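Local coordinates for 2-hydroxyisobutyryl-CoA mutase large subunit (PDB 4R3U), which catalyses, together with its small cobalamin-binding subunit, the B12-dependent interconversion of 2-hydroxyisobutyryl-CoA and (S)-3-hydroxybutyryl-CoA, at the interface of chains A and B. Residues are numbered along the deposited sequence; one frame, centred on the assembly and turned at random. Chains: chain A/B, 2-hydroxyisobutyryl-CoA mutase large subunit.

Contact 1: the interface of chains A and B. Residues chain A 57-59, 61, 421; chain B 92, 411-412.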
loop_
_atom_site.group_PDB
_atom_site.type_symbol
_atom_site.label_atom_id
_atom_site.label_comp_id
_atom_site.label_asym_id
_atom_site.label_seq_id
_atom_site.Cartn_x
_atom_site.Cartn_y
_atom_site.Cartn_z
ATOM N N VAL A 57 9.096 -20.023 9.017
ATOM C CA VAL A 57 9.613 -19.663 7.699
ATOM C C VAL A 57 11.126 -19.836 7.582
ATOM O O VAL A 57 11.855 -19.625 8.562
ATOM C CB VAL A 57 9.128 -18.288 7.186
ATOM C CG1 VAL A 57 7.620 -18.265 7.054
ATOM C CG2 VAL A 57 9.619 -17.137 8.069
ATOM N N GLN A 58 11.589 -20.265 6.386
ATOM C CA GLN A 58 13.022 -20.414 6.105
ATOM C C GLN A 58 13.607 -19.027 5.704
ATOM O O GLN A 58 12.852 -18.144 5.285
ATOM C CB GLN A 58 13.259 -21.416 4.956
ATOM C CG GLN A 58 12.771 -22.863 5.234
ATOM C CD GLN A 58 12.750 -23.745 3.998
ATOM O OE1 GLN A 58 13.332 -23.439 2.960
ATOM N NE2 GLN A 58 12.069 -24.858 4.066
ATOM N N ARG A 59 14.952 -18.850 5.826
ATOM C CA ARG A 59 15.681 -17.649 5.433
ATOM C C ARG A 59 15.381 -17.331 3.969
ATOM O O ARG A 59 15.118 -16.174 3.631
ATOM C CB ARG A 59 17.192 -17.844 5.664
ATOM C CG ARG A 59 18.087 -16.697 5.173
ATOM C CD ARG A 59 19.552 -16.892 5.545
ATOM N NE ARG A 59 19.727 -16.969 6.996
ATOM C CZ ARG A 59 19.911 -18.095 7.683
ATOM N NH1 ARG A 59 20.022 -19.258 7.052
ATOM N NH2 ARG A 59 20.002 -18.062 9.005
ATOM N N TYR A 61 13.805 -19.669 0.126
ATOM C CA TYR A 61 13.225 -20.864 -0.478
ATOM C C TYR A 61 13.819 -21.047 -1.897
ATOM O O TYR A 61 14.011 -20.067 -2.628
ATOM C CB TYR A 61 11.677 -20.775 -0.502
ATOM C CG TYR A 61 11.033 -20.855 0.866
ATOM C CD1 TYR A 61 11.035 -19.758 1.727
ATOM C CD2 TYR A 61 10.395 -22.016 1.292
ATOM C CE1 TYR A 61 10.474 -19.838 3.003
ATOM C CE2 TYR A 61 9.802 -22.095 2.557
ATOM C CZ TYR A 61 9.840 -21.001 3.408
ATOM O OH TYR A 61 9.282 -21.089 4.659
ATOM N N TYR A 421 8.698 -19.703 -2.088
ATOM C CA TYR A 421 8.115 -19.434 -0.783
ATOM C C TYR A 421 6.601 -19.588 -0.811
ATOM O O TYR A 421 6.067 -20.365 -0.006
ATOM C CB TYR A 421 8.570 -18.047 -0.257
ATOM C CG TYR A 421 7.875 -17.556 1.001
ATOM C CD1 TYR A 421 7.620 -18.422 2.072
ATOM C CD2 TYR A 421 7.513 -16.218 1.145
ATOM C CE1 TYR A 421 6.949 -17.987 3.212
ATOM C CE2 TYR A 421 6.865 -15.764 2.296
ATOM C CZ TYR A 421 6.568 -16.657 3.320
ATOM O OH TYR A 421 5.906 -16.223 4.450
ATOM N N ARG B 92 16.478 -9.935 7.622
ATOM C CA ARG B 92 16.303 -10.748 8.837
ATOM C C ARG B 92 17.390 -10.339 9.855
ATOM O O ARG B 92 17.288 -10.635 11.055
ATOM C CB ARG B 92 16.442 -12.251 8.533
ATOM C CG ARG B 92 15.500 -12.778 7.475
ATOM C CD ARG B 92 15.961 -14.136 7.008
ATOM N NE ARG B 92 15.057 -15.099 7.597
ATOM C CZ ARG B 92 15.400 -16.042 8.448
ATOM N NH1 ARG B 92 16.663 -16.192 8.807
ATOM N NH2 ARG B 92 14.482 -16.857 8.937
ATOM N N ASP B 411 11.025 -11.046 6.569
ATOM C CA ASP B 411 11.510 -12.297 7.181
ATOM C C ASP B 411 11.940 -13.425 6.243
ATOM O O ASP B 411 12.562 -14.368 6.711
ATOM C CB ASP B 411 10.547 -12.778 8.279
ATOM C CG ASP B 411 10.153 -11.718 9.303
ATOM O OD1 ASP B 411 10.815 -10.670 9.353
ATOM O OD2 ASP B 411 9.206 -11.971 10.101
ATOM N N VAL B 412 11.596 -13.347 4.942
ATOM C CA VAL B 412 11.981 -14.342 3.942
ATOM C C VAL B 412 12.706 -13.577 2.855
ATOM O O VAL B 412 12.174 -12.574 2.375
ATOM C CB VAL B 412 10.783 -15.198 3.413
ATOM C CG1 VAL B 412 11.196 -16.099 2.250
ATOM C CG2 VAL B 412 10.181 -16.039 4.531
#

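Contact 2: the interface of chains A and B. Residues chain A 356, 360, 476-478; chain B 401-402, 406.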
loop_
_atom_site.group_PDB
_atom_site.type_symbol
_atom_site.label_atom_id
_atom_site.label_comp_id
_atom_site.label_asym_id
_atom_site.label_seq_id
_atom_site.Cartn_x
_atom_site.Cartn_y
_atom_site.Cartn_z
ATOM N N VAL A 356 -2.601 6.082 9.031
ATOM C CA VAL A 356 -1.634 5.023 8.747
ATOM C C VAL A 356 -2.358 3.720 8.300
ATOM O O VAL A 356 -1.785 2.922 7.563
ATOM C CB VAL A 356 -0.694 4.890 9.977
ATOM C CG1 VAL A 356 -0.899 3.603 10.753
ATOM C CG2 VAL A 356 0.731 5.078 9.580
ATOM N N ARG A 360 -1.839 0.057 5.660
ATOM C CA ARG A 360 -2.197 -1.286 6.095
ATOM C C ARG A 360 -3.184 -1.905 5.136
ATOM O O ARG A 360 -2.956 -3.020 4.676
ATOM C CB ARG A 360 -2.827 -1.236 7.503
ATOM C CG ARG A 360 -1.856 -0.864 8.609
ATOM C CD ARG A 360 -2.540 -0.860 9.952
ATOM N NE ARG A 360 -1.565 -0.813 11.034
ATOM C CZ ARG A 360 -1.506 0.114 11.977
ATOM N NH1 ARG A 360 -2.392 1.101 12.002
ATOM N NH2 ARG A 360 -0.564 0.054 12.914
ATOM N N PRO A 476 4.630 -6.391 16.668
ATOM C CA PRO A 476 4.649 -4.932 16.483
ATOM C C PRO A 476 3.337 -4.407 15.932
ATOM O O PRO A 476 2.746 -4.974 14.978
ATOM C CB PRO A 476 5.810 -4.706 15.497
ATOM C CG PRO A 476 6.500 -6.040 15.350
ATOM C CD PRO A 476 5.478 -7.071 15.669
ATOM N N VAL A 477 2.832 -3.361 16.596
ATOM C CA VAL A 477 1.618 -2.652 16.185
ATOM C C VAL A 477 1.983 -1.154 16.220
ATOM O O VAL A 477 2.088 -0.557 17.299
ATOM C CB VAL A 477 0.314 -3.031 16.947
ATOM C CG1 VAL A 477 -0.869 -2.205 16.443
ATOM C CG2 VAL A 477 0.009 -4.519 16.799
ATOM N N ILE A 478 2.262 -0.592 15.021
ATOM C CA ILE A 478 2.645 0.806 14.835
ATOM C C ILE A 478 1.523 1.724 15.398
ATOM O O ILE A 478 0.336 1.520 15.103
ATOM C CB ILE A 478 3.030 1.129 13.342
ATOM C CG1 ILE A 478 4.039 0.123 12.695
ATOM C CG2 ILE A 478 3.476 2.558 13.149
ATOM C CD1 ILE A 478 5.409 -0.125 13.385
ATOM N N GLN B 401 7.867 1.547 8.055
ATOM C CA GLN B 401 7.770 0.862 9.362
ATOM C C GLN B 401 6.658 -0.186 9.404
ATOM O O GLN B 401 6.857 -1.192 10.043
ATOM C CB GLN B 401 7.621 1.879 10.489
ATOM C CG GLN B 401 8.852 2.801 10.588
ATOM C CD GLN B 401 8.544 4.138 11.224
ATOM O OE1 GLN B 401 7.381 4.518 11.455
ATOM N NE2 GLN B 401 9.583 4.893 11.506
ATOM N N ILE B 402 5.524 0.025 8.689
ATOM C CA ILE B 402 4.435 -0.939 8.567
ATOM C C ILE B 402 4.879 -2.132 7.707
ATOM O O ILE B 402 4.603 -3.283 8.063
ATOM C CB ILE B 402 3.108 -0.245 8.083
ATOM C CG1 ILE B 402 2.373 0.377 9.309
ATOM C CG2 ILE B 402 2.159 -1.214 7.332
ATOM C CD1 ILE B 402 1.546 1.501 9.034
ATOM N N GLU B 406 5.003 -4.953 10.226
ATOM C CA GLU B 406 3.689 -5.587 10.275
ATOM C C GLU B 406 3.341 -6.565 9.164
ATOM O O GLU B 406 2.486 -7.436 9.372
ATOM C CB GLU B 406 2.589 -4.519 10.395
ATOM C CG GLU B 406 2.677 -3.660 11.642
ATOM C CD GLU B 406 1.400 -2.892 11.886
ATOM O OE1 GLU B 406 0.475 -2.974 11.050
ATOM O OE2 GLU B 406 1.348 -2.145 12.882
#

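Contact 1: the interface of chains A and B
B:Val412 puts its two methyl groups among A:Val57, A:Tyr61 and A:Tyr421, forming the apolar centre of this patch of the interface between the two large subunits, which the heterotetramer holds in two copies. It hides 73 Å² of its surface, more than any other residue of the patch. The two methyls divide the work. CG2 of B:Val412 sits over one face of the A:Tyr421 ring, 3.9 Å from the ring centroid and shifted toward the rim, a CH-pi contact, and it also meets CB of A:Val57 at 3.6 Å. CG1 of B:Val412, anti to the backbone N (chi1 173°), faces the CB-CG end of the A:Tyr421 side chain and approaches CD1 of A:Tyr61 at 3.7 Å, the two side chains crossing at about a right angle. Within chain A, CA of A:Tyr421 lies over the rim of one face of the A:Tyr61 ring, and the phenol OH of A:Tyr61 accepts a hydrogen bond from the backbone N of A:Gln58 (3.0 Å), which ties the ring to the segment that flanks B:Val412.

Farther out, two arginines meet without a bond between them. The guanidinium of B:Arg92 lies with one face centred over CA of A:Arg59, its CZ 3.4 Å from that carbon. The bend of B:Arg92 at chi3 (105°) turns the flat group onto the A:Arg59 backbone. A hydrogen bond within chain B helps set its rotation: NE of B:Arg92 donates to the backbone O of B:Asp411 at 2.7 Å, the acceptor lying in the guanidinium plane but the donor above the carbonyl plane. Replacing B:Arg92 by an alanine would probably uncover the A:Arg59 backbone and leave the B:Asp411 carbonyl without this donor. NH1 of B:Arg92 comes 3.6 Å from CB of A:Arg59, the two guanidinium planes standing 83° apart.

Contact 2: the interface of chains A and B
A:Arg360 and B:Glu406 meet as a side-on, two-pronged salt bridge between the large subunits of this acyl-CoA mutase, a member of the methylmalonyl-CoA mutase family. The guanidinium and carboxylate planes are only 18° apart, and each oxygen takes one of the two arginine nitrogens. NE of A:Arg360 donates to OE1 of B:Glu406 at 3.0 Å, using that oxygen's syn lone pair, and NH2 of A:Arg360 donates to OE2 of B:Glu406 at 2.9 Å, also on the syn side but somewhat out of the carboxylate plane. Both bonds are almost straight at hydrogen. The arginine chain, extended from CG to NE, carries the group across from helix 357-370.

OE2 of B:Glu406 is gripped a second time: the backbone N of A:Ile478 reaches it at 2.8 Å, nearly along the C-O axis of the carboxylate. In return, NH2 of A:Arg360 donates to the backbone O of A:Ile478 at 2.8 Å, in the guanidinium plane, with the donor tilted 16° from the carbonyl plane. The A:Ile478 backbone thus braces both partners, donating to the acid and accepting from the base, which limits how either flat group can turn. The backbone O of A:Pro476 also lies near CG of B:Glu406, 3.6 Å away.

Beside the charged pair the aliphatic groups are in contact. CG1 of A:Ile478, anti to its carbonyl carbon (chi1 -49°), touches CG1 of B:Ile402 at 3.8 Å, the side chains slanting past each other, and its CD1 extends toward the backbone O of B:Gln401. One bond farther along, methyl CD1 of B:Ile402 fits against both methyls of A:Val356, 3.7 Å from CG1 of that valine.

The C-alpha centres of contact 1 and contact 2 lie about 20 Å apart on one two-fold interface, and each has a twin with the chains exchanged. They share no residue, but in chain B the stretch just after helix 390-405 runs from one to the other: B:Glu406 belongs to contact 2, B:Asp411 and B:Val412 to contact 1. In chain A the surfaces come from distant parts of the sequence, an early segment and helix 420-442 in one, helix 357-370 and residues 476-478 in the other. Pairing an apolar plug with a charged clamp probably helps fix how the large subunits are aligned in the heterotetramer.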